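Local coordinates for protein phosphoglycerol transferase GacH (Streptococcus pyogenes MGAS5005, PDB 6DGM) that probably transfers glycerol phosphate onto the rhamnose polysaccharide of the streptococcal cell wall, through this manganese-binding, sulfatase-like C-terminal domain, at residues A15-K20 against Q355-N360; H62-N67 against R240-T245; N91-T96 against T150-L155; Y103-S108 against N360-V365; N338-D343 against P349-I354. One frame throughout, in Å; residues are numbered along the deposited sequence.

Interaction 1. Residues A15-K20 against Q355-N360; sequences ASIAQK and QNDLKN
I17 and D357 mark the point where helix 15-20 passes helix 355-360, the two axes 10.4 Å apart and crossing at -113°, with the CA atoms of I17 and D357 6.4 Å from each other. The CG1 branch of I17 lies anti to the carbonyl carbon (chi1 -64°), and I17 CD1 comes to rest 3.6 Å from N360 CB and 3.8 Å from the backbone O of D357. A turn further along, K20 is fully extended, and its side chain crosses that of D357 at about a right angle. The salt bridge is long: K20 NZ stands 3.3 Å from D357 OD2, and the hydrogen bond within it is weak. The firmer partner of D357 OD2 is the hydroxyl of Y21, which follows K20 on helix 11-29. A water adds a second path, accepting from K20 NZ at 3.1 Å and donating to D357 OD1 at 2.6 Å. The lysine and the tyrosine hydroxyl would be expected to stabilise the carboxylate's charge. The arrangement is that of a steeply crossed helix pair, one buried isoleucine at the crossing and a water-assisted salt bridge at its exposed side, joining the first helix of this domain, 11-29, to the last, 349-365.

Interaction 2. Residues H62-N67 against R240-T245; sequences HDVLPN and RLLSFT
V64 and L242 meet because V64 holds CG1 anti to its carbonyl carbon (chi1 -63°), which leaves CG2 wedged between the backbone N and the carbonyl carbon and aimed at the helix. There V64 CG2 lies 4.1 Å from L242 CD1 and just as far from L242 CB, the two side chains crossing at about a right angle. L65 reaches the same leucine by another route: its CB bond does not face the helix, but with CD1 anti to CA (chi2 -178°) the other methyl, L65 CD2, is turned to the helix and lies 4.2 Å from L242 CB. The backbones also come close, V64 O lying 3.7 Å from S243 CA, and this carbonyl oxygen is buried with no hydrogen-bonding partner in the model. On the helix, S243 OG turns back and donates to R240 O at 2.6 Å, in the carbonyl plane and on a lone pair. L65, whose N donates to D63 OD1 at 3.0 Å in an Asx turn, is also the N-cap of the helix that follows. The contact therefore sets the loop leading into helix 66-74 against the middle of long helix 229-257, where V64 also touches A239 and L65 touches D246.

Interaction 3. Residues N91-T96 against T150-L155; sequences NMEFQT and TVYSNL
Just behind the glycerol phosphate pocket, the second shell of the active site joins helix 89-98 to helix 148-154 through a single bond between E93 and Y152. The Y152 hydroxyl donates to E93 OE2, and the oxygens Y152 OH and E93 OE2 are only 2.6 Å apart. The hydroxyl meets E93 OE2 on the anti side, 26° out of the carboxylate plane, while E93 OE2 lies at the edge of the ring, near its plane. Carboxylate and ring are nearly coplanar, 12° apart, and the two side chains come at each other from opposite directions. E93 makes its reach by placing CG anti to the backbone N (chi1 -169°) and staying extended beyond it, which spans the gap between helices whose backbones do not touch.

Several groups fix the carboxylate: E93 OE2 also bonds the hydroxyl of Y113, while E93 OE1 forms a salt bridge with R148, a residue of the glycerol phosphate pocket. Through that salt bridge E93, its side chain about 6 Å from the bound sn-glycerol-1-phosphate at the nearest atoms, probably positions R148, and the arginine and two tyrosines probably stabilise the buried charge. The pair sits against the central sheet, where S202 of strand 200-204 hydrogen-bonds the Y152 hydroxyl, I204 touches both side chains and L45 of strand 40-46 touches E93.

Interaction 4. Residues Y103-S108 against N360-V365; sequences YNFSSS and NIQYDV
Q362 pushes its amide between N104 and F105, and the tight part of the contact is where it meets these two residues. Q362 NE2 stands 3.3 Å above one face of the F105 ring, offset toward the rim, so that its nearest ring atom is CE2. Amide and ring planes are 80° apart: the amide stands nearly upright on the face instead of stacking flat. Q362 gets there fully stretched, CG anti to the backbone N (chi1 -177°) and the chain extended beyond it. The same nitrogen is hydrogen-bonded to the backbone O of P101, which fixes the rotation of the amide and leaves OE1 turned toward N104.

On that side N104 ND2 donates to Q362 OE1 at 3.1 Å with an N-H...acceptor angle of 158°. The acceptor lies in the amide plane of N104, though the donor is tilted from the carbonyl plane of Q362. The stronger partner of N104 ND2 is Q355 OE1, two turns earlier on the same helix as Q362.

The loose side is the rest of the loop. Beyond F105 the chain turns away from the helix to the exposed S107 and S108, and S106 and S108 share a hydroxyl-hydroxyl bond of their own. The contact thus lays the loop between helices 89-98 and 112-115 against the last helix, 349-365, with F105 also touching V116 just past helix 112-115.

Interaction 5. Residues N338-D343 against P349-I354; sequences NKASVD and PEVKAI
K339 O and E350 are joined through one water, which donates to K339 O at 2.6 Å and to E350 OE1 at 2.8 Å. This bridge ties the last turn of one helix to the first turn of the next. The charged ends themselves stay apart: K339 NZ and E350 OE2 are 4.8 Å from each other, and the lysine ammonium has a salt-bridge partner in E335 on its own helix. What touches is the lysine stem, with K339 CD 3.9 Å from E350 OE2. Beneath this bridge the packing is apolar. I354 puts CG1 anti to the carbonyl carbon (chi1 -64°), and that branch carries CD1 across the lysine stem at about a right angle, 3.6 Å from K339 CB. Its other branch, I354 CG2, meets A340 CB at 3.7 Å. From the preceding turn V351 CG1 also packs on A340 CB, while V351 CG2 sits 3.4 Å from K339 O. Consistent with the small alanine, the backbones come near, A340 CA and V351 CA being 4.2 Å apart. A340 O in turn accepts from Q355 NE2. The whole is a helix-loop-helix connection, in which residues leaving helix 328-339 pack on the opening turns of helix 349-365.

How the interactions relate
Interactions 1, 4 and 5 all use helix 349-365, on successive parts of its length, and Q355 links them: its amide bonds A340 of interaction 5 and Y103 (weakly) and N104 of interaction 4, while lying in a segment of interaction 1. Interactions 1 and 5 pair apolar packing with a water-bridged polar edge toward solvent, while 4 rests on amide groups. Interaction 3 lies nearer the chain's centre, a buried charged bond beside the active site, and touches interaction 4 where F94 meets F105. Interaction 2 stands apart, about 43 Å from interaction 1 between centres and across the chain's centre; it is purely apolar between side chains.

Interaction 1. Residues A15-K20 against Q355-N360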
# COMPACT_ATOMS: atom_id res chain seq x y z
N ALA A 15 24.90 -7.82 13.10
CA ALA A 15 25.44 -9.07 12.59
C ALA A 15 24.58 -10.26 13.00
O ALA A 15 24.32 -11.16 12.20
CB ALA A 15 26.89 -9.25 13.06
N SER A 16 24.11 -10.28 14.26
CA SER A 16 23.28 -11.39 14.72
C SER A 16 21.97 -11.45 13.95
O SER A 16 21.49 -12.53 13.59
CB SER A 16 22.99 -11.25 16.22
OG SER A 16 24.19 -11.24 16.96
N ILE A 17 21.37 -10.28 13.70
CA ILE A 17 20.12 -10.22 12.96
C ILE A 17 20.34 -10.70 11.54
O ILE A 17 19.55 -11.49 11.00
CB ILE A 17 19.54 -8.80 12.99
CG1 ILE A 17 19.18 -8.40 14.42
CG2 ILE A 17 18.33 -8.67 12.07
CD1 ILE A 17 18.97 -6.90 14.58
N ALA A 18 21.42 -10.24 10.91
CA ALA A 18 21.69 -10.62 9.53
C ALA A 18 21.88 -12.13 9.40
O ALA A 18 21.37 -12.75 8.46
CB ALA A 18 22.91 -9.88 9.01
N GLN A 19 22.63 -12.74 10.33
CA GLN A 19 22.84 -14.19 10.25
C GLN A 19 21.54 -14.94 10.52
O GLN A 19 21.24 -15.93 9.85
CB GLN A 19 23.95 -14.62 11.22
CG GLN A 19 24.42 -16.06 10.97
CD GLN A 19 25.74 -16.39 11.62
OE1 GLN A 19 26.37 -15.54 12.26
NE2 GLN A 19 26.19 -17.63 11.46
N LYS A 20 20.75 -14.46 11.47
CA LYS A 20 19.48 -15.11 11.80
C LYS A 20 18.54 -15.13 10.59
O LYS A 20 17.94 -16.17 10.28
CB LYS A 20 18.82 -14.37 12.96
CG LYS A 20 17.49 -14.94 13.39
CD LYS A 20 16.91 -14.16 14.55
CE LYS A 20 15.53 -14.68 14.92
NZ LYS A 20 14.97 -13.95 16.09
N GLN A 355 9.98 -7.22 16.75
CA GLN A 355 10.05 -5.78 16.51
C GLN A 355 11.43 -5.23 16.85
O GLN A 355 11.89 -4.28 16.20
CB GLN A 355 8.96 -5.05 17.31
CG GLN A 355 7.60 -5.15 16.66
CD GLN A 355 7.50 -4.40 15.33
OE1 GLN A 355 8.23 -3.43 15.08
NE2 GLN A 355 6.59 -4.85 14.47
N ASN A 356 12.12 -5.82 17.84
CA ASN A 356 13.47 -5.37 18.13
C ASN A 356 14.39 -5.67 16.96
O ASN A 356 15.24 -4.84 16.60
CB ASN A 356 14.00 -5.98 19.42
CG ASN A 356 15.41 -5.52 19.72
OD1 ASN A 356 16.37 -6.21 19.40
ND2 ASN A 356 15.54 -4.34 20.32
N ASP A 357 14.24 -6.84 16.34
CA ASP A 357 14.98 -7.13 15.11
C ASP A 357 14.69 -6.06 14.06
O ASP A 357 15.60 -5.49 13.45
CB ASP A 357 14.59 -8.49 14.54
CG ASP A 357 15.05 -9.66 15.40
OD1 ASP A 357 15.97 -9.49 16.22
OD2 ASP A 357 14.47 -10.76 15.23
N LEU A 358 13.40 -5.78 13.83
CA LEU A 358 13.01 -4.81 12.82
C LEU A 358 13.52 -3.41 13.14
O LEU A 358 14.03 -2.72 12.25
CB LEU A 358 11.49 -4.82 12.65
CG LEU A 358 10.95 -3.80 11.66
CD1 LEU A 358 11.49 -4.05 10.27
CD2 LEU A 358 9.42 -3.81 11.64
N LYS A 359 13.38 -2.97 14.40
CA LYS A 359 13.79 -1.61 14.74
C LYS A 359 15.28 -1.40 14.52
O LYS A 359 15.71 -0.33 14.07
CB LYS A 359 13.41 -1.30 16.19
CG LYS A 359 11.92 -1.13 16.43
CD LYS A 359 11.55 -1.08 17.90
CE LYS A 359 10.05 -0.93 18.07
NZ LYS A 359 9.61 -0.99 19.48
N ASN A 360 16.10 -2.41 14.83
CA ASN A 360 17.53 -2.27 14.59
C ASN A 360 17.84 -2.12 13.11
O ASN A 360 18.66 -1.28 12.72
CB ASN A 360 18.29 -3.44 15.22
CG ASN A 360 18.62 -3.20 16.68
OD1 ASN A 360 19.43 -2.33 17.00
ND2 ASN A 360 17.97 -3.93 17.57
O HOH W 1 17.01 -11.78 16.91

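Interaction 2. Residues H62-N67 against R240-T245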
# COMPACT_ATOMS: atom_id res chain seq x y z
N HIS A 62 -27.60 1.10 -1.10
CA HIS A 62 -27.12 0.01 -1.93
C HIS A 62 -25.69 -0.31 -1.55
O HIS A 62 -24.96 0.54 -1.04
CB HIS A 62 -27.11 0.38 -3.42
CG HIS A 62 -28.47 0.70 -3.98
ND1 HIS A 62 -29.16 1.84 -3.65
CD2 HIS A 62 -29.25 0.01 -4.84
CE1 HIS A 62 -30.32 1.84 -4.28
NE2 HIS A 62 -30.40 0.74 -5.01
N ASP A 63 -25.28 -1.54 -1.81
CA ASP A 63 -23.88 -1.91 -1.70
C ASP A 63 -23.12 -1.20 -2.81
O ASP A 63 -23.48 -1.33 -3.99
CB ASP A 63 -23.76 -3.42 -1.85
CG ASP A 63 -22.37 -3.93 -1.57
OD1 ASP A 63 -21.43 -3.13 -1.38
OD2 ASP A 63 -22.22 -5.16 -1.52
N VAL A 64 -22.10 -0.42 -2.44
CA VAL A 64 -21.34 0.34 -3.44
C VAL A 64 -19.98 -0.27 -3.72
O VAL A 64 -19.24 0.25 -4.57
CB VAL A 64 -21.21 1.84 -3.07
CG1 VAL A 64 -22.61 2.47 -3.03
CG2 VAL A 64 -20.47 2.03 -1.75
N LEU A 65 -19.63 -1.36 -3.04
CA LEU A 65 -18.40 -2.09 -3.35
C LEU A 65 -18.70 -3.56 -3.63
O LEU A 65 -17.96 -4.43 -3.16
CB LEU A 65 -17.41 -1.95 -2.20
CG LEU A 65 -16.85 -0.55 -1.96
CD1 LEU A 65 -15.85 -0.59 -0.81
CD2 LEU A 65 -16.19 0.03 -3.19
N PRO A 66 -19.76 -3.90 -4.38
CA PRO A 66 -20.05 -5.34 -4.56
C PRO A 66 -18.97 -6.09 -5.30
O PRO A 66 -18.64 -7.22 -4.92
CB PRO A 66 -21.39 -5.35 -5.31
CG PRO A 66 -21.40 -4.04 -6.04
CD PRO A 66 -20.73 -3.06 -5.11
N ASN A 67 -18.38 -5.49 -6.34
CA ASN A 67 -17.33 -6.19 -7.09
C ASN A 67 -16.06 -6.32 -6.27
O ASN A 67 -15.39 -7.35 -6.30
CB ASN A 67 -17.04 -5.48 -8.41
CG ASN A 67 -18.23 -5.49 -9.34
OD1 ASN A 67 -18.69 -6.55 -9.76
ND2 ASN A 67 -18.74 -4.32 -9.66
N ARG A 240 -21.49 7.33 -4.13
CA ARG A 240 -21.70 7.31 -5.57
C ARG A 240 -20.38 7.16 -6.31
O ARG A 240 -20.26 6.36 -7.24
CB ARG A 240 -22.44 8.58 -6.01
CG ARG A 240 -23.88 8.59 -5.57
CD ARG A 240 -24.48 9.96 -5.70
NE ARG A 240 -25.90 9.92 -5.35
CZ ARG A 240 -26.66 10.98 -5.16
NH1 ARG A 240 -26.16 12.20 -5.27
NH2 ARG A 240 -27.94 10.82 -4.83
N LEU A 241 -19.37 7.94 -5.91
CA LEU A 241 -18.06 7.84 -6.54
C LEU A 241 -17.45 6.46 -6.34
O LEU A 241 -16.85 5.90 -7.26
CB LEU A 241 -17.14 8.94 -6.00
CG LEU A 241 -17.53 10.35 -6.47
CD1 LEU A 241 -16.74 11.40 -5.69
CD2 LEU A 241 -17.25 10.54 -7.94
N LEU A 242 -17.62 5.86 -5.16
CA LEU A 242 -17.13 4.51 -4.95
C LEU A 242 -17.75 3.53 -5.93
O LEU A 242 -17.10 2.57 -6.37
CB LEU A 242 -17.40 4.01 -3.53
CG LEU A 242 -16.49 4.49 -2.41
CD1 LEU A 242 -16.79 3.65 -1.16
CD2 LEU A 242 -15.01 4.41 -2.74
N SER A 243 -19.04 3.72 -6.25
CA SER A 243 -19.72 2.79 -7.15
C SER A 243 -19.05 2.75 -8.52
O SER A 243 -19.01 1.69 -9.16
CB SER A 243 -21.21 3.14 -7.25
OG SER A 243 -21.44 4.19 -8.18
N PHE A 244 -18.51 3.89 -8.98
CA PHE A 244 -17.77 3.90 -10.25
C PHE A 244 -16.44 3.19 -10.09
O PHE A 244 -16.05 2.36 -10.91
CB PHE A 244 -17.52 5.34 -10.74
CG PHE A 244 -18.76 6.05 -11.21
CD1 PHE A 244 -19.26 5.82 -12.48
CD2 PHE A 244 -19.39 6.99 -10.41
CE1 PHE A 244 -20.41 6.48 -12.92
CE2 PHE A 244 -20.53 7.64 -10.84
CZ PHE A 244 -21.04 7.39 -12.10
N THR A 245 -15.71 3.51 -9.01
CA THR A 245 -14.45 2.83 -8.77
C THR A 245 -14.64 1.33 -8.72
O THR A 245 -13.84 0.57 -9.26
CB THR A 245 -13.83 3.31 -7.46
OG1 THR A 245 -13.49 4.70 -7.61
CG2 THR A 245 -12.58 2.51 -7.09

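Interaction 3. Residues N91-T96 against T150-L155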
# COMPACT_ATOMS: atom_id res chain seq x y z
N ASN A 91 2.43 8.73 3.28
CA ASN A 91 3.02 7.95 4.36
C ASN A 91 2.68 6.48 4.21
O ASN A 91 3.52 5.62 4.45
CB ASN A 91 2.58 8.49 5.71
CG ASN A 91 3.18 9.84 5.99
OD1 ASN A 91 4.28 10.14 5.53
ND2 ASN A 91 2.46 10.67 6.73
N MET A 92 1.44 6.17 3.81
CA MET A 92 1.12 4.77 3.51
C MET A 92 1.91 4.29 2.30
O MET A 92 2.45 3.18 2.29
CB MET A 92 -0.39 4.62 3.30
CG MET A 92 -1.15 4.22 4.58
SD MET A 92 -0.93 5.30 6.00
CE MET A 92 -1.85 6.74 5.48
N GLU A 93 2.03 5.15 1.30
CA GLU A 93 2.79 4.83 0.09
C GLU A 93 4.23 4.45 0.42
O GLU A 93 4.72 3.41 -0.03
CB GLU A 93 2.75 6.07 -0.80
CG GLU A 93 3.27 5.88 -2.23
CD GLU A 93 3.34 7.22 -2.92
OE1 GLU A 93 2.49 8.08 -2.62
OE2 GLU A 93 4.27 7.44 -3.73
N PHE A 94 4.92 5.28 1.21
CA PHE A 94 6.28 4.99 1.63
C PHE A 94 6.38 3.62 2.29
O PHE A 94 7.31 2.85 2.03
CB PHE A 94 6.74 6.07 2.63
CG PHE A 94 8.05 5.77 3.31
CD1 PHE A 94 8.11 4.97 4.45
CD2 PHE A 94 9.23 6.34 2.85
CE1 PHE A 94 9.32 4.71 5.11
CE2 PHE A 94 10.45 6.09 3.51
CZ PHE A 94 10.49 5.26 4.62
N GLN A 95 5.43 3.30 3.15
CA GLN A 95 5.46 2.04 3.87
C GLN A 95 5.27 0.86 2.93
O GLN A 95 5.91 -0.20 3.10
CB GLN A 95 4.40 2.05 4.97
CG GLN A 95 4.69 3.06 6.07
CD GLN A 95 3.62 3.09 7.09
OE1 GLN A 95 3.62 2.30 8.02
NE2 GLN A 95 2.66 4.00 6.92
N THR A 96 4.41 1.00 1.91
CA THR A 96 4.28 -0.12 0.97
C THR A 96 5.60 -0.37 0.24
O THR A 96 5.98 -1.53 0.02
CB THR A 96 3.15 0.11 -0.04
OG1 THR A 96 3.52 1.11 -1.01
CG2 THR A 96 1.85 0.49 0.64
N THR A 150 11.05 13.61 -6.57
CA THR A 150 12.37 13.35 -6.03
C THR A 150 12.51 11.90 -5.59
O THR A 150 13.53 11.25 -5.85
CB THR A 150 12.60 14.28 -4.85
OG1 THR A 150 12.57 15.62 -5.33
CG2 THR A 150 13.92 13.99 -4.20
N VAL A 151 11.48 11.37 -4.93
CA VAL A 151 11.53 10.00 -4.44
C VAL A 151 11.65 9.03 -5.61
O VAL A 151 12.54 8.17 -5.63
CB VAL A 151 10.28 9.69 -3.60
CG1 VAL A 151 10.19 8.22 -3.27
CG2 VAL A 151 10.27 10.52 -2.34
N TYR A 152 10.74 9.13 -6.58
CA TYR A 152 10.76 8.17 -7.68
C TYR A 152 11.99 8.33 -8.56
O TYR A 152 12.48 7.34 -9.09
CB TYR A 152 9.44 8.20 -8.47
CG TYR A 152 8.32 7.57 -7.67
CD1 TYR A 152 8.32 6.20 -7.42
CD2 TYR A 152 7.30 8.34 -7.13
CE1 TYR A 152 7.31 5.62 -6.67
CE2 TYR A 152 6.31 7.77 -6.36
CZ TYR A 152 6.33 6.39 -6.13
OH TYR A 152 5.36 5.78 -5.38
N SER A 153 12.50 9.55 -8.71
CA SER A 153 13.76 9.76 -9.41
C SER A 153 14.91 9.06 -8.69
O SER A 153 15.73 8.38 -9.31
CB SER A 153 14.03 11.26 -9.56
OG SER A 153 15.31 11.46 -10.15
N ASN A 154 14.98 9.21 -7.37
CA ASN A 154 16.07 8.56 -6.63
C ASN A 154 15.91 7.06 -6.56
O ASN A 154 16.90 6.35 -6.35
CB ASN A 154 16.19 9.17 -5.25
CG ASN A 154 16.96 10.46 -5.27
OD1 ASN A 154 18.09 10.51 -5.76
ND2 ASN A 154 16.36 11.51 -4.77
N LEU A 155 14.69 6.55 -6.72
CA LEU A 155 14.44 5.13 -6.86
C LEU A 155 14.63 4.65 -8.29
O LEU A 155 14.37 3.49 -8.58
CB LEU A 155 13.03 4.77 -6.38
CG LEU A 155 12.78 4.90 -4.88
CD1 LEU A 155 11.36 4.55 -4.51
CD2 LEU A 155 13.78 4.06 -4.09

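Interaction 4. Residues Y103-S108 against N360-V365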
# COMPACT_ATOMS: atom_id res chain seq x y z
N TYR A 103 4.92 3.36 12.47
CA TYR A 103 4.76 3.28 13.91
C TYR A 103 6.07 3.11 14.66
O TYR A 103 6.08 3.28 15.88
CB TYR A 103 3.75 2.19 14.31
CG TYR A 103 4.06 0.78 13.91
CD1 TYR A 103 5.14 0.09 14.47
CD2 TYR A 103 3.25 0.10 13.01
CE1 TYR A 103 5.43 -1.20 14.11
CE2 TYR A 103 3.52 -1.20 12.65
CZ TYR A 103 4.62 -1.85 13.21
OH TYR A 103 4.92 -3.15 12.85
N ASN A 104 7.16 2.78 13.96
CA ASN A 104 8.48 2.68 14.60
C ASN A 104 9.29 3.96 14.49
O ASN A 104 10.33 4.07 15.15
CB ASN A 104 9.28 1.52 14.03
CG ASN A 104 8.84 0.19 14.59
OD1 ASN A 104 8.20 0.14 15.65
ND2 ASN A 104 9.20 -0.89 13.89
N PHE A 105 8.83 4.94 13.72
CA PHE A 105 9.52 6.22 13.68
C PHE A 105 9.00 7.12 14.79
O PHE A 105 8.00 6.84 15.44
CB PHE A 105 9.31 6.89 12.32
CG PHE A 105 10.07 6.24 11.19
CD1 PHE A 105 11.46 6.27 11.15
CD2 PHE A 105 9.40 5.58 10.19
CE1 PHE A 105 12.15 5.68 10.12
CE2 PHE A 105 10.09 4.99 9.15
CZ PHE A 105 11.45 5.03 9.10
N SER A 106 9.72 8.22 15.01
CA SER A 106 9.34 9.17 16.04
C SER A 106 7.99 9.80 15.73
O SER A 106 7.64 10.02 14.57
CB SER A 106 10.40 10.26 16.14
OG SER A 106 9.89 11.35 16.87
N SER A 107 7.22 10.10 16.78
CA SER A 107 5.96 10.80 16.58
C SER A 107 6.16 12.20 16.01
O SER A 107 5.21 12.78 15.47
CB SER A 107 5.19 10.90 17.90
OG SER A 107 4.80 9.61 18.33
N SER A 108 7.38 12.75 16.12
CA SER A 108 7.67 14.05 15.52
C SER A 108 7.61 14.03 13.99
O SER A 108 7.49 15.10 13.39
CB SER A 108 9.05 14.53 15.95
OG SER A 108 10.07 13.60 15.58
N ASN A 360 16.10 -2.41 14.83
CA ASN A 360 17.53 -2.27 14.59
C ASN A 360 17.84 -2.12 13.11
O ASN A 360 18.66 -1.28 12.72
CB ASN A 360 18.29 -3.44 15.22
CG ASN A 360 18.62 -3.20 16.68
OD1 ASN A 360 19.43 -2.33 17.00
ND2 ASN A 360 17.97 -3.93 17.57
N ILE A 361 17.17 -2.90 12.25
CA ILE A 361 17.35 -2.77 10.81
C ILE A 361 16.87 -1.40 10.33
O ILE A 361 17.53 -0.71 9.55
CB ILE A 361 16.60 -3.90 10.08
CG1 ILE A 361 17.20 -5.27 10.44
CG2 ILE A 361 16.59 -3.66 8.55
CD1 ILE A 361 18.67 -5.45 10.08
N GLN A 362 15.68 -1.01 10.80
CA GLN A 362 15.05 0.24 10.38
C GLN A 362 15.89 1.43 10.80
O GLN A 362 16.04 2.39 10.03
CB GLN A 362 13.67 0.28 11.04
CG GLN A 362 12.79 1.47 10.69
CD GLN A 362 11.34 1.22 11.06
OE1 GLN A 362 10.98 0.15 11.56
NE2 GLN A 362 10.50 2.23 10.85
N TYR A 363 16.44 1.40 12.01
CA TYR A 363 17.35 2.46 12.43
C TYR A 363 18.61 2.44 11.58
O TYR A 363 19.05 3.49 11.09
CB TYR A 363 17.66 2.29 13.92
CG TYR A 363 18.50 3.40 14.49
CD1 TYR A 363 17.92 4.58 14.91
CD2 TYR A 363 19.88 3.27 14.61
CE1 TYR A 363 18.68 5.60 15.43
CE2 TYR A 363 20.64 4.28 15.12
CZ TYR A 363 20.05 5.44 15.53
OH TYR A 363 20.83 6.44 16.04
N ASP A 364 19.17 1.25 11.35
CA ASP A 364 20.44 1.17 10.66
C ASP A 364 20.38 1.82 9.28
O ASP A 364 21.34 2.48 8.85
CB ASP A 364 20.88 -0.28 10.50
CG ASP A 364 22.29 -0.39 10.00
OD1 ASP A 364 23.20 -0.02 10.78
OD2 ASP A 364 22.50 -0.82 8.83
N VAL A 365 19.26 1.62 8.56
CA VAL A 365 19.15 2.10 7.19
C VAL A 365 18.60 3.52 7.08
O VAL A 365 18.57 4.06 5.97
CB VAL A 365 18.27 1.15 6.34
CG1 VAL A 365 18.77 -0.29 6.42
CG2 VAL A 365 16.80 1.23 6.76

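Interaction 5. Residues N338-D343 against P349-I354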
# COMPACT_ATOMS: atom_id res chain seq x y z
N ASN A 338 3.48 -12.18 9.98
CA ASN A 338 2.78 -13.29 10.59
C ASN A 338 2.71 -13.21 12.10
O ASN A 338 1.74 -13.70 12.69
CB ASN A 338 3.45 -14.61 10.18
CG ASN A 338 3.15 -14.99 8.74
OD1 ASN A 338 2.06 -14.73 8.24
ND2 ASN A 338 4.13 -15.60 8.07
N LYS A 339 3.72 -12.64 12.76
CA LYS A 339 3.81 -12.77 14.20
C LYS A 339 3.97 -11.47 14.98
O LYS A 339 3.94 -11.52 16.22
CB LYS A 339 4.98 -13.69 14.59
CG LYS A 339 4.97 -15.05 13.90
CD LYS A 339 6.22 -15.84 14.24
CE LYS A 339 6.35 -17.08 13.38
NZ LYS A 339 7.60 -17.83 13.69
N ALA A 340 4.16 -10.33 14.32
CA ALA A 340 4.51 -9.14 15.09
C ALA A 340 3.92 -7.87 14.53
O ALA A 340 4.46 -6.78 14.78
CB ALA A 340 6.05 -9.03 15.23
N SER A 341 2.79 -7.95 13.82
CA SER A 341 2.24 -6.74 13.24
C SER A 341 1.02 -6.21 14.01
O SER A 341 0.79 -6.56 15.17
CB SER A 341 1.91 -6.98 11.76
OG SER A 341 1.63 -5.75 11.11
N VAL A 342 0.24 -5.34 13.36
CA VAL A 342 -0.77 -4.54 14.05
C VAL A 342 -1.96 -5.34 14.53
O VAL A 342 -2.78 -4.80 15.29
CB VAL A 342 -1.23 -3.39 13.14
CG1 VAL A 342 -0.08 -2.46 12.84
CG2 VAL A 342 -1.83 -3.92 11.85
N ASP A 343 -2.10 -6.60 14.11
CA ASP A 343 -3.17 -7.45 14.62
C ASP A 343 -2.81 -8.13 15.93
O ASP A 343 -3.69 -8.77 16.54
CB ASP A 343 -3.48 -8.53 13.59
CG ASP A 343 -2.31 -9.47 13.37
OD1 ASP A 343 -1.20 -8.97 13.07
OD2 ASP A 343 -2.48 -10.68 13.54
N PRO A 349 5.56 -10.61 24.30
CA PRO A 349 7.01 -10.83 24.18
C PRO A 349 7.48 -11.25 22.81
O PRO A 349 8.54 -10.81 22.35
CB PRO A 349 7.27 -11.91 25.24
CG PRO A 349 6.26 -11.62 26.30
CD PRO A 349 5.02 -11.15 25.56
N GLU A 350 6.73 -12.11 22.11
CA GLU A 350 7.15 -12.50 20.78
C GLU A 350 7.09 -11.31 19.82
O GLU A 350 8.00 -11.11 19.01
CB GLU A 350 6.29 -13.63 20.24
CG GLU A 350 6.67 -14.03 18.82
CD GLU A 350 6.01 -15.31 18.39
OE1 GLU A 350 4.77 -15.36 18.37
OE2 GLU A 350 6.75 -16.29 18.12
N VAL A 351 6.02 -10.52 19.90
CA VAL A 351 5.93 -9.32 19.07
C VAL A 351 7.12 -8.41 19.33
O VAL A 351 7.75 -7.89 18.39
CB VAL A 351 4.59 -8.60 19.31
CG1 VAL A 351 4.52 -7.32 18.51
CG2 VAL A 351 3.43 -9.51 18.96
N LYS A 352 7.44 -8.19 20.60
CA LYS A 352 8.52 -7.27 20.95
C LYS A 352 9.86 -7.78 20.45
O LYS A 352 10.72 -6.98 20.05
CB LYS A 352 8.58 -7.08 22.45
CG LYS A 352 7.46 -6.27 23.06
CD LYS A 352 7.74 -6.18 24.57
CE LYS A 352 6.64 -5.52 25.35
NZ LYS A 352 6.94 -5.62 26.82
N ALA A 353 10.08 -9.09 20.51
CA ALA A 353 11.37 -9.64 20.09
C ALA A 353 11.58 -9.42 18.60
O ALA A 353 12.63 -8.94 18.17
CB ALA A 353 11.45 -11.13 20.43
N ILE A 354 10.56 -9.74 17.79
CA ILE A 354 10.66 -9.54 16.36
C ILE A 354 10.74 -8.05 16.02
O ILE A 354 11.48 -7.64 15.12
CB ILE A 354 9.49 -10.26 15.65
CG1 ILE A 354 9.58 -11.77 15.87
CG2 ILE A 354 9.46 -9.91 14.16
CD1 ILE A 354 8.33 -12.52 15.44
O HOH W 2 2.95 -13.36 17.84